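Local coordinates for protein lactate racemase (Thermoanaerobacterium thermosaccharolyticum, PDB 2YJG) that interconverts the D- and L-isomers of lactate, using a nickel pincer complex derived from nicotinic acid mononucleotide as cofactor, at residues A[86-89]-A[90-94]; A[110-113]-A[114-117]; A[252-255]-A[256-259]; A[337-340]-A[341-345]. All coordinates share one frame; numbering follows the deposited sequence.

Interaction 1: residues A[86-89]-A[90-94]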
# COMPACT_ATOMS: atom_id res chain seq x y z
N LEU A 86 -16.21 -7.05 8.54
CA LEU A 86 -15.78 -8.41 8.91
C LEU A 86 -14.71 -8.44 10.01
O LEU A 86 -14.76 -9.26 10.96
CB LEU A 86 -15.23 -9.12 7.67
CG LEU A 86 -16.21 -9.72 6.67
CD1 LEU A 86 -15.45 -10.02 5.36
CD2 LEU A 86 -16.85 -11.02 7.20
N LEU A 87 -13.73 -7.54 9.88
CA LEU A 87 -12.65 -7.43 10.88
C LEU A 87 -13.18 -7.00 12.24
O LEU A 87 -12.73 -7.49 13.26
CB LEU A 87 -11.62 -6.42 10.38
CG LEU A 87 -10.84 -6.83 9.13
CD1 LEU A 87 -10.19 -5.62 8.42
CD2 LEU A 87 -9.81 -7.88 9.47
N ASP A 88 -14.11 -6.08 12.26
CA ASP A 88 -14.72 -5.65 13.52
C ASP A 88 -15.47 -6.82 14.16
O ASP A 88 -15.32 -7.07 15.36
CB ASP A 88 -15.64 -4.44 13.33
CG ASP A 88 -16.06 -3.81 14.64
OD1 ASP A 88 -15.19 -3.27 15.34
OD2 ASP A 88 -17.27 -3.84 14.98
N GLU A 89 -16.27 -7.52 13.36
CA GLU A 89 -17.01 -8.71 13.83
C GLU A 89 -16.08 -9.80 14.41
O GLU A 89 -16.32 -10.32 15.48
CB GLU A 89 -17.83 -9.29 12.65
CG GLU A 89 -18.60 -10.59 12.93
CD GLU A 89 -19.80 -10.40 13.89
OE1 GLU A 89 -20.17 -9.24 14.20
OE2 GLU A 89 -20.39 -11.42 14.27
N ILE A 90 -15.04 -10.16 13.66
CA ILE A 90 -13.98 -11.01 14.15
C ILE A 90 -13.40 -10.56 15.52
O ILE A 90 -13.09 -11.42 16.33
CB ILE A 90 -12.84 -11.12 13.12
CG1 ILE A 90 -13.29 -12.02 11.94
CG2 ILE A 90 -11.56 -11.69 13.74
CD1 ILE A 90 -12.49 -11.87 10.59
N ARG A 91 -13.26 -9.26 15.72
CA ARG A 91 -12.54 -8.72 16.90
C ARG A 91 -13.46 -8.55 18.10
O ARG A 91 -12.99 -8.35 19.23
CB ARG A 91 -11.82 -7.42 16.55
CG ARG A 91 -10.60 -7.71 15.65
CD ARG A 91 -9.90 -6.42 15.12
NE ARG A 91 -8.64 -6.76 14.48
CZ ARG A 91 -8.14 -6.24 13.37
NH1 ARG A 91 -8.79 -5.33 12.65
NH2 ARG A 91 -6.96 -6.69 12.95
N LYS A 92 -14.77 -8.68 17.86
CA LYS A 92 -15.74 -8.40 18.92
C LYS A 92 -15.49 -9.25 20.17
O LYS A 92 -15.60 -8.76 21.31
CB LYS A 92 -17.16 -8.56 18.39
CG LYS A 92 -17.69 -7.35 17.68
CD LYS A 92 -19.15 -7.58 17.32
CE LYS A 92 -19.67 -6.57 16.27
NZ LYS A 92 -20.15 -5.28 16.86
N LYS A 93 -15.14 -10.51 19.98
CA LYS A 93 -14.86 -11.35 21.13
C LYS A 93 -13.41 -11.87 21.10
O LYS A 93 -13.08 -12.80 21.80
CB LYS A 93 -15.93 -12.46 21.25
CG LYS A 93 -17.32 -11.94 21.52
CD LYS A 93 -18.36 -13.13 21.61
CE LYS A 93 -19.69 -12.73 22.29
NZ LYS A 93 -20.66 -13.87 22.21
N ASN A 94 -12.54 -11.18 20.34
CA ASN A 94 -11.15 -11.57 20.12
C ASN A 94 -10.32 -10.34 19.65
O ASN A 94 -9.90 -10.23 18.47
CB ASN A 94 -11.11 -12.73 19.11
CG ASN A 94 -9.79 -13.40 19.02
OD1 ASN A 94 -8.82 -12.96 19.63
ND2 ASN A 94 -9.73 -14.48 18.24
O HOH W 1 -17.91 -3.70 17.53
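Asp88 and Lys92, one helical turn apart, form a long salt bridge, with OD2 of Asp88 3.7 Å from NZ of Lys92. A water bridges the pair: it donates to Asp88 OD2 at 2.6 Å and accepts from Lys92 NZ at 2.8 Å. On its other side the lysine chain lies against Glu89, whose OE1 is 3.4 Å from Lys92 CE, a contact with a methylene and not with the ammonium. That carboxylate has a salt bridge from OE1 to Arg55 and accepts the Gln57 N-H at OE2.

Among the backbone bonds, Ile90 N reaches Leu86 O at 2.9 Å in a nearly straight line (175°). The next amide, Arg91 N, is shared weakly between Leu87 O and Asp88 O, and Lys92 N donates to Glu89 O at 3.3 Å.

The apolar contact is made by Leu87, with CD2 over one face of the Arg91 guanidinium and CB 3.8 Å from NH1. Arg91 runs extended from CG to NE and ends in a salt bridge with Glu128, a magnesium-site residue. Ile90 and Leu87 pack on strands 66-71 and 99-104, as befits the helix of a beta-alpha-beta crossover.

Interaction 2: residues A[110-113]-A[114-117]. With SO4 (sulfate ion), chain D.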
# COMPACT_ATOMS: atom_id res chain seq x y z
N GLY A 110 -0.48 -11.49 -9.94
CA GLY A 110 -0.65 -10.86 -8.65
C GLY A 110 -1.11 -9.42 -8.71
O GLY A 110 -0.72 -8.67 -9.58
N THR A 111 -1.97 -9.05 -7.78
CA THR A 111 -2.42 -7.69 -7.62
C THR A 111 -1.23 -6.82 -7.21
O THR A 111 -0.45 -7.20 -6.31
CB THR A 111 -3.46 -7.60 -6.50
OG1 THR A 111 -4.54 -8.51 -6.77
CG2 THR A 111 -3.98 -6.20 -6.41
N THR A 112 -1.10 -5.65 -7.84
CA THR A 112 -0.04 -4.74 -7.48
C THR A 112 -0.45 -3.84 -6.31
O THR A 112 -1.60 -3.78 -5.99
CB THR A 112 0.33 -3.85 -8.62
OG1 THR A 112 1.56 -3.22 -8.26
CG2 THR A 112 -0.72 -2.81 -8.86
N LEU A 113 0.50 -3.14 -5.73
CA LEU A 113 0.22 -2.30 -4.56
C LEU A 113 -0.70 -1.16 -4.92
O LEU A 113 -1.58 -0.80 -4.12
CB LEU A 113 1.51 -1.76 -3.93
CG LEU A 113 1.47 -0.88 -2.66
CD1 LEU A 113 0.82 -1.60 -1.50
CD2 LEU A 113 2.89 -0.43 -2.27
N GLN A 114 -0.54 -0.61 -6.13
CA GLN A 114 -1.40 0.51 -6.57
C GLN A 114 -2.83 0.03 -6.69
O GLN A 114 -3.78 0.72 -6.31
CB GLN A 114 -0.88 1.19 -7.87
CG GLN A 114 -1.79 1.04 -9.14
CD GLN A 114 -1.03 0.75 -10.47
OE1 GLN A 114 -0.15 1.51 -10.88
NE2 GLN A 114 -1.40 -0.35 -11.15
N GLU A 115 -2.97 -1.19 -7.21
CA GLU A 115 -4.25 -1.85 -7.36
C GLU A 115 -4.84 -2.17 -6.00
O GLU A 115 -6.03 -2.01 -5.77
CB GLU A 115 -4.07 -3.14 -8.20
CG GLU A 115 -3.96 -2.86 -9.69
CD GLU A 115 -3.45 -4.04 -10.52
OE1 GLU A 115 -2.98 -5.08 -9.96
OE2 GLU A 115 -3.53 -3.91 -11.77
N MET A 116 -3.99 -2.61 -5.07
CA MET A 116 -4.46 -2.88 -3.72
C MET A 116 -4.95 -1.57 -3.09
O MET A 116 -6.00 -1.52 -2.49
CB MET A 116 -3.37 -3.55 -2.89
CG MET A 116 -3.27 -5.02 -3.21
SD MET A 116 -1.88 -5.89 -2.48
CE MET A 116 -2.42 -5.51 -0.94
N LYS A 117 -4.21 -0.50 -3.30
CA LYS A 117 -4.61 0.80 -2.76
C LYS A 117 -5.94 1.19 -3.38
O LYS A 117 -6.81 1.64 -2.67
CB LYS A 117 -3.57 1.88 -3.07
CG LYS A 117 -3.93 3.25 -2.55
CD LYS A 117 -3.11 4.35 -3.24
CE LYS A 117 -3.88 5.67 -3.23
NZ LYS A 117 -3.93 6.21 -1.85
S SO4 D . -7.41 5.94 -0.34
O1 SO4 D . -8.32 5.74 0.77
O2 SO4 D . -7.12 7.32 -0.63
O3 SO4 D . -6.15 5.26 -0.14
O4 SO4 D . -7.95 5.34 -1.53
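CG2 of Thr112 lies over one face of the Glu115 carboxylate, 3.4 Å from Glu115 CD. The same carboxylate turns its OE1 to the backbone of Thr112, whose N-H meets that oxygen on the anti side, 30° out of the carboxylate plane. The bond is 2.9 Å from Thr112 N to Glu115 OE1 and almost straight (176°). This is the start of helix 113-120, with Thr112 at the N-cap position; a glutamate three residues on that accepts from the N-cap amide supplies the reciprocal half of a capping box, while the threonine side chain itself makes no capping bond. Instead the Thr112 methyl is set between backbone N and carbonyl carbon, which brings it 3.3 Å from Glu115 CG. On the Gln114 side, NE2 of the amide comes within 3.4 Å of the same CG2.

OE1 of Glu115 also takes a salt bridge from Arg109, so two groups grip one oxygen. With alanine in place of Glu115, the Thr112 N-H and the Arg109 guanidinium would probably lose this acceptor, and the turn before the helix would be less firmly fixed.

Thr111 hydrogen-bonds through OG1 to His73, a cofactor-binding residue by similarity, while Met116 packs on strand 129-132 and near Glu126 of the second subunit. Backbone bonds from Met116 N to Thr112 O and from Lys117 N to Leu113 O begin the helix. Lys117, salt-bridged to Glu122, also donates to a sulfate probably from the crystallisation liquor. Behind the cap, Thr111 CG2 presses on Met116 CG at 3.5 Å, tighter than usual for two carbons.

Interaction 3: residues A[252-255]-A[256-259]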
# COMPACT_ATOMS: atom_id res chain seq x y z
N ALA A 252 -24.62 -14.09 4.73
CA ALA A 252 -23.51 -14.49 5.55
C ALA A 252 -23.81 -15.79 6.26
O ALA A 252 -24.99 -16.05 6.62
CB ALA A 252 -23.20 -13.37 6.56
N GLY A 253 -22.76 -16.57 6.48
CA GLY A 253 -22.81 -17.80 7.27
C GLY A 253 -22.18 -18.97 6.57
O GLY A 253 -21.09 -18.85 6.02
N HIS A 254 -22.88 -20.12 6.56
CA HIS A 254 -22.37 -21.37 6.06
C HIS A 254 -21.98 -21.21 4.59
O HIS A 254 -22.72 -20.55 3.82
CB HIS A 254 -23.47 -22.41 6.20
CG HIS A 254 -23.07 -23.80 5.86
ND1 HIS A 254 -22.96 -24.26 4.56
CD2 HIS A 254 -22.84 -24.86 6.66
CE1 HIS A 254 -22.62 -25.53 4.58
NE2 HIS A 254 -22.53 -25.92 5.85
N SER A 255 -20.82 -21.73 4.22
CA SER A 255 -20.26 -21.38 2.90
C SER A 255 -21.14 -21.85 1.74
O SER A 255 -21.14 -21.25 0.66
CB SER A 255 -18.83 -21.88 2.75
OG SER A 255 -18.77 -23.23 2.33
N GLU A 256 -21.89 -22.93 1.96
CA GLU A 256 -22.88 -23.41 1.02
C GLU A 256 -24.26 -22.79 1.25
O GLU A 256 -24.84 -22.26 0.33
CB GLU A 256 -22.93 -24.98 0.97
CG GLU A 256 -23.58 -25.44 -0.30
CD GLU A 256 -23.46 -26.96 -0.64
OE1 GLU A 256 -22.76 -27.72 0.06
OE2 GLU A 256 -24.08 -27.36 -1.67
N LYS A 257 -24.84 -22.89 2.45
CA LYS A 257 -26.22 -22.48 2.65
C LYS A 257 -26.40 -20.98 2.45
O LYS A 257 -27.44 -20.56 1.94
CB LYS A 257 -26.72 -22.93 4.04
CG LYS A 257 -26.81 -24.46 4.18
CD LYS A 257 -27.18 -24.89 5.62
CE LYS A 257 -27.14 -26.41 5.85
NZ LYS A 257 -25.82 -26.92 5.45
N ALA A 258 -25.45 -20.14 2.91
CA ALA A 258 -25.55 -18.70 2.73
C ALA A 258 -25.43 -18.32 1.25
O ALA A 258 -26.14 -17.46 0.82
CB ALA A 258 -24.53 -17.90 3.58
N HIS A 259 -24.53 -19.00 0.52
CA HIS A 259 -24.33 -18.81 -0.91
C HIS A 259 -25.59 -19.14 -1.65
O HIS A 259 -26.06 -18.36 -2.49
CB HIS A 259 -23.19 -19.66 -1.43
CG HIS A 259 -22.96 -19.54 -2.92
ND1 HIS A 259 -22.56 -18.37 -3.56
CD2 HIS A 259 -23.03 -20.48 -3.89
CE1 HIS A 259 -22.43 -18.60 -4.85
NE2 HIS A 259 -22.71 -19.87 -5.08
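The imidazole of His254 accepts two backbone N-H groups at one nitrogen: ND1 lies 3.1 Å from Glu256 N and equally 3.1 Å from Lys257 N. The Lys257 bond is the straighter, 168° against 140°, and both donors are tilted out of the ring plane. Because it accepts here, ND1 should carry no proton.

Lys257 then folds over one face of the same ring. Its CG makes a CH-pi contact 4.2 Å from the centroid of the His254 ring, and its chain bends at the last torsion to bring NZ above the rim. Glu256 runs side by side with the histidine, its CB 3.7 Å from His254 CE1. Replacing His254 by an alanine would probably leave the amides of Glu256 and Lys257 without their acceptor and the aliphatic part of Lys257 without the ring face it rests on.

The ring is placed by the backbone behind it. CG stands anti to the His254 N (chi1 -174°), which brings ND1 within reach of the two amides, and His254 O accepts from Ala258 N at 2.9 Å. CB of Ala258 points toward the strand end, 3.2 Å from His254 O and 3.5 Å from Ala252 C. Next to it Gly253 has backbone angles that would bring a side chain into collision with the carbonyl O of Ala252.

Farther out, Ala252 and His254 are backbone hydrogen-bonded to Ile51, and Gly253 to Ile236 of the neighbouring strand 233-241. The whole is a side-chain N-terminal cap, here by a histidine, at the passage from strand 247-253 into helix 257-270.

Interaction 4: residues A[337-340]-A[341-345]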
# COMPACT_ATOMS: atom_id res chain seq x y z
N ASP A 337 -13.79 -24.72 -39.22
CA ASP A 337 -15.13 -24.24 -38.92
C ASP A 337 -15.35 -24.50 -37.45
O ASP A 337 -14.49 -25.11 -36.80
CB ASP A 337 -16.20 -24.94 -39.77
CG ASP A 337 -16.15 -26.46 -39.71
OD1 ASP A 337 -15.77 -27.07 -38.68
OD2 ASP A 337 -16.59 -27.06 -40.73
N PRO A 338 -16.48 -24.05 -36.92
CA PRO A 338 -16.66 -24.27 -35.49
C PRO A 338 -16.70 -25.74 -35.02
O PRO A 338 -16.28 -26.01 -33.86
CB PRO A 338 -17.98 -23.55 -35.18
CG PRO A 338 -18.14 -22.53 -36.33
CD PRO A 338 -17.41 -23.06 -37.50
N GLN A 339 -17.25 -26.66 -35.83
CA GLN A 339 -17.30 -28.06 -35.46
C GLN A 339 -15.85 -28.58 -35.33
O GLN A 339 -15.58 -29.38 -34.44
CB GLN A 339 -18.00 -28.92 -36.49
CG GLN A 339 -18.09 -30.35 -36.09
CD GLN A 339 -18.91 -30.55 -34.85
OE1 GLN A 339 -18.45 -31.14 -33.82
NE2 GLN A 339 -20.15 -30.08 -34.89
N ASP A 340 -14.94 -28.07 -36.17
CA ASP A 340 -13.51 -28.48 -36.10
C ASP A 340 -12.93 -28.03 -34.72
O ASP A 340 -12.29 -28.79 -34.03
CB ASP A 340 -12.76 -27.85 -37.27
CG ASP A 340 -11.42 -28.49 -37.55
OD1 ASP A 340 -11.23 -29.68 -37.24
OD2 ASP A 340 -10.55 -27.77 -38.08
N VAL A 341 -13.22 -26.79 -34.33
CA VAL A 341 -12.78 -26.26 -33.07
C VAL A 341 -13.26 -27.12 -31.93
O VAL A 341 -12.44 -27.53 -31.08
CB VAL A 341 -13.21 -24.79 -32.86
CG1 VAL A 341 -12.91 -24.35 -31.38
CG2 VAL A 341 -12.58 -23.90 -34.00
N MET A 342 -14.56 -27.46 -31.92
CA MET A 342 -15.12 -28.28 -30.91
C MET A 342 -14.45 -29.65 -30.86
O MET A 342 -14.07 -30.13 -29.80
CB MET A 342 -16.59 -28.43 -31.17
CG MET A 342 -17.38 -29.23 -30.20
SD MET A 342 -17.32 -28.67 -28.50
CE MET A 342 -18.56 -27.28 -28.63
N ASN A 343 -14.25 -30.26 -32.01
CA ASN A 343 -13.69 -31.61 -32.05
C ASN A 343 -12.27 -31.64 -31.45
O ASN A 343 -11.95 -32.55 -30.67
CB ASN A 343 -13.63 -32.10 -33.47
CG ASN A 343 -14.98 -32.37 -34.06
OD1 ASN A 343 -15.97 -32.58 -33.33
ND2 ASN A 343 -15.04 -32.43 -35.39
N LYS A 344 -11.49 -30.66 -31.80
CA LYS A 344 -10.15 -30.47 -31.23
C LYS A 344 -10.20 -30.30 -29.76
O LYS A 344 -9.44 -30.94 -29.05
CB LYS A 344 -9.43 -29.29 -31.87
CG LYS A 344 -9.15 -29.44 -33.38
CD LYS A 344 -8.54 -28.18 -33.94
CE LYS A 344 -8.16 -28.31 -35.42
NZ LYS A 344 -7.61 -27.01 -35.88
N ILE A 345 -11.07 -29.42 -29.25
CA ILE A 345 -11.07 -29.18 -27.83
C ILE A 345 -11.59 -30.39 -27.00
O ILE A 345 -11.09 -30.71 -25.90
CB ILE A 345 -11.78 -27.85 -27.48
CG1 ILE A 345 -10.95 -26.68 -28.02
CG2 ILE A 345 -11.87 -27.77 -25.95
CD1 ILE A 345 -11.69 -25.25 -28.02
O HOH W 2 -8.03 -27.63 -38.73
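Asp340 overlaps the end of Lys344, its carboxylate lying beside the last methylene: OD2 is 3.6 Å and OD1 3.8 Å from Lys344 CE. The ionic part is looser, a long salt bridge of 3.7 Å between Asp340 OD2 and Lys344 NZ. A water closes the gap, donating to Asp340 OD2 at 2.6 Å and accepting from Lys344 NZ at 2.9 Å. Both ends have further partners just before the helix, OD2 with the Lys336 N-H and NZ with the Ser335 hydroxyl. The lysine can reach because it is extended beyond CG, with CG anti to its carbonyl carbon (chi1 -63°), so the chain runs back over the first turn.

Asp337 is the N-cap. Its OD1 accepts from Asp340 N at 2.8 Å, approached nearly along the C-O axis, and its carbonyl O takes the N-H of Val341 in the carbonyl plane. From there the i to i+4 ladder runs regularly: Met342 N to Pro338 O, Asn343 N to Gln339 O, and Lys344 N to Asp340 O at 3.0 Å and 172°. Acidic residues at the N-cap and in the first turn would probably interact favourably with the helix dipole.

Helix 338-346 packs against two others of the C-terminal domain: Pro338, Gln339, Met342 and Ile345 touch helix 357-369, while Val341, Lys344 and Ile345 meet Phe332 and Trp331 of helix 326-333.

Overall arrangement
From the N terminus the four contacts follow in series, each closed before the next opens, so none nest or cross. Interaction 1 lies at the C-terminal part of helix 79-91, which links two strands of the mixed sheet; interaction 2 then carries the chain from the loop after strand 99-104 into helix 113-120, beside a probable cofactor-binding residue and the second subunit. Their centres are about 25 Å apart, both in the N-terminal domain. Interaction 3 turns the chain from strand 247-253 of that sheet into helix 257-270, its nearest atoms about 7 Å from interaction 1. Interaction 4 starts helix 338-346 in the C-terminal domain, its centre about 52 Å from that of interaction 1, across the chain's centre.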